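Local coordinates for protein arginine kinase (Anthopleura japonica, PDB 4RF6) that catalyses the reversible transfer of a phosphoryl group from ATP to L-arginine, giving phosphoarginine and ADP, with two phosphagen kinase units fused in one chain, at residues Ala205-Glu210 with Asn230-Leu235. Numbering follows the deposited sequence.
Sequences AGINKE and NEEDHL
Ile207 carries this contact, meeting the carbonyl O of Glu231 and both the carbonyl O and the side-chain CG of Glu232. At Gly206, with positive phi (90°), helix 200-205 ends in a Schellman motif, and the same residue opens a type I beta turn that runs to Lys209. Ile207 then points its side chain at the loop 230-235. Its CG2, lying anti to the backbone N, comes up to Glu231 O at 3.3 Å, while the other branch reaches along the loop, CD1 lying 4.2 Å from Glu232 O and equally far from Glu232 CG. No hydrogen bond crosses between the segments; Leu202 of the preceding helix touches Ile207 and both glutamates. The loop 230-235 joins strands 225-229 and 235-242, neighbours in the antiparallel sheet of the phosphagen kinase catalytic domain, so the contact sets a helix end against a beta hairpin connection. Glu232 probably binds the substrate, as in related kinases. The CB of Glu231 points away from the 205-210 segment, and its carboxylate OE2 forms a salt bridge with Arg236, predicted to bind ATP, and also takes a weak bond from Glu232 N (3.1 Å, 144°). Further along, Lys209 folds back over its own turn, where NZ donates to Gly206 O at 2.7 Å, tilted 23° from the carbonyl plane, and also to Pro145 O.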
loop_
_atom_site.group_PDB
_atom_site.type_symbol
_atom_site.label_atom_id
_atom_site.label_comp_id
_atom_site.label_asym_id
_atom_site.label_seq_id
_atom_site.Cartn_x
_atom_site.Cartn_y
_atom_site.Cartn_z
ATOM N N ALA A 205 -34.642 5.406 -4.755
ATOM C CA ALA A 205 -34.843 4.071 -5.313
ATOM C C ALA A 205 -35.609 3.164 -4.350
ATOM O O ALA A 205 -36.077 2.087 -4.740
ATOM C CB ALA A 205 -33.506 3.449 -5.664
ATOM N N GLY A 206 -35.716 3.598 -3.095
ATOM C CA GLY A 206 -36.383 2.823 -2.060
ATOM C C GLY A 206 -35.421 1.892 -1.342
ATOM O O GLY A 206 -35.831 1.056 -0.532
ATOM N N ILE A 207 -34.133 2.048 -1.636
ATOM C CA ILE A 207 -33.100 1.137 -1.139
ATOM C C ILE A 207 -32.769 1.371 0.344
ATOM O O ILE A 207 -32.369 0.444 1.059
ATOM C CB ILE A 207 -31.847 1.194 -2.055
ATOM C CG1 ILE A 207 -32.154 0.495 -3.383
ATOM C CG2 ILE A 207 -30.616 0.557 -1.404
ATOM C CD1 ILE A 207 -31.076 0.666 -4.454
ATOM N N ASN A 208 -32.981 2.600 0.810
ATOM C CA ASN A 208 -32.682 2.965 2.191
ATOM C C ASN A 208 -33.682 2.489 3.240
ATOM O O ASN A 208 -33.478 2.739 4.426
ATOM C CB ASN A 208 -32.519 4.484 2.319
ATOM C CG ASN A 208 -31.110 4.951 2.008
ATOM O OD1 ASN A 208 -30.163 4.169 2.060
ATOM N ND2 ASN A 208 -30.967 6.233 1.682
ATOM N N LYS A 209 -34.759 1.825 2.816
ATOM C CA LYS A 209 -35.808 1.401 3.749
ATOM C C LYS A 209 -35.256 0.619 4.945
ATOM O O LYS A 209 -34.346 -0.208 4.803
ATOM C CB LYS A 209 -36.907 0.595 3.041
ATOM C CG LYS A 209 -37.778 1.417 2.086
ATOM C CD LYS A 209 -39.080 0.693 1.721
ATOM C CE LYS A 209 -38.837 -0.562 0.883
ATOM N NZ LYS A 209 -38.194 -0.283 -0.442
ATOM N N GLU A 210 -35.807 0.915 6.122
ATOM C CA GLU A 210 -35.407 0.310 7.398
ATOM C C GLU A 210 -33.948 0.527 7.818
ATOM O O GLU A 210 -33.442 -0.227 8.653
ATOM C CB GLU A 210 -35.724 -1.199 7.434
ATOM C CG GLU A 210 -37.019 -1.635 6.754
ATOM C CD GLU A 210 -38.275 -1.007 7.342
ATOM O OE1 GLU A 210 -39.322 -1.074 6.665
ATOM O OE2 GLU A 210 -38.222 -0.463 8.464
ATOM N N ASN A 230 -26.187 -6.008 2.099
ATOM C CA ASN A 230 -27.466 -5.302 1.979
ATOM C C ASN A 230 -27.360 -3.789 1.808
ATOM O O ASN A 230 -28.206 -3.039 2.300
ATOM C CB ASN A 230 -28.395 -5.642 3.156
ATOM C CG ASN A 230 -28.986 -7.027 3.046
ATOM O OD1 ASN A 230 -29.290 -7.496 1.952
ATOM N ND2 ASN A 230 -29.144 -7.698 4.183
ATOM N N GLU A 231 -26.317 -3.343 1.121
ATOM C CA GLU A 231 -26.230 -1.941 0.726
ATOM C C GLU A 231 -27.099 -1.734 -0.525
ATOM O O GLU A 231 -28.331 -1.678 -0.428
ATOM C CB GLU A 231 -24.771 -1.538 0.480
ATOM C CG GLU A 231 -24.529 -0.034 0.307
ATOM C CD GLU A 231 -23.939 0.313 -1.053
ATOM O OE1 GLU A 231 -23.823 1.520 -1.365
ATOM O OE2 GLU A 231 -23.594 -0.621 -1.807
ATOM N N GLU A 232 -26.479 -1.656 -1.698
ATOM C CA GLU A 232 -27.233 -1.446 -2.934
ATOM C C GLU A 232 -27.730 -2.772 -3.515
ATOM O O GLU A 232 -28.768 -2.827 -4.187
ATOM C CB GLU A 232 -26.386 -0.691 -3.961
ATOM C CG GLU A 232 -27.090 -0.468 -5.294
ATOM C CD GLU A 232 -26.239 0.295 -6.286
ATOM O OE1 GLU A 232 -25.519 1.220 -5.859
ATOM O OE2 GLU A 232 -26.297 -0.032 -7.490
ATOM N N ASP A 233 -26.971 -3.835 -3.275
ATOM C CA ASP A 233 -27.423 -5.188 -3.581
ATOM C C ASP A 233 -27.271 -6.010 -2.303
ATOM O O ASP A 233 -26.695 -5.525 -1.331
ATOM C CB ASP A 233 -26.584 -5.797 -4.715
ATOM C CG ASP A 233 -26.874 -5.173 -6.067
ATOM O OD1 ASP A 233 -27.873 -5.568 -6.698
ATOM O OD2 ASP A 233 -26.095 -4.300 -6.501
ATOM N N HIS A 234 -27.787 -7.240 -2.293
ATOM C CA HIS A 234 -27.648 -8.089 -1.111
ATOM C C HIS A 234 -26.174 -8.222 -0.734
ATOM O O HIS A 234 -25.804 -8.184 0.441
ATOM C CB HIS A 234 -28.233 -9.483 -1.363
ATOM C CG HIS A 234 -29.682 -9.478 -1.736
ATOM N ND1 HIS A 234 -30.348 -10.612 -2.150
ATOM C CD2 HIS A 234 -30.594 -8.477 -1.756
ATOM C CE1 HIS A 234 -31.607 -10.310 -2.410
ATOM N NE2 HIS A 234 -31.781 -9.019 -2.183
ATOM N N LEU A 235 -25.332 -8.362 -1.749
ATOM C CA LEU A 235 -23.909 -8.541 -1.531
ATOM C C LEU A 235 -23.087 -7.669 -2.464
ATOM O O LEU A 235 -23.336 -7.624 -3.678
ATOM C CB LEU A 235 -23.520 -10.006 -1.739
ATOM C CG LEU A 235 -24.225 -11.017 -0.840
ATOM C CD1 LEU A 235 -24.153 -12.420 -1.423
ATOM C CD2 LEU A 235 -23.603 -10.994 0.534
#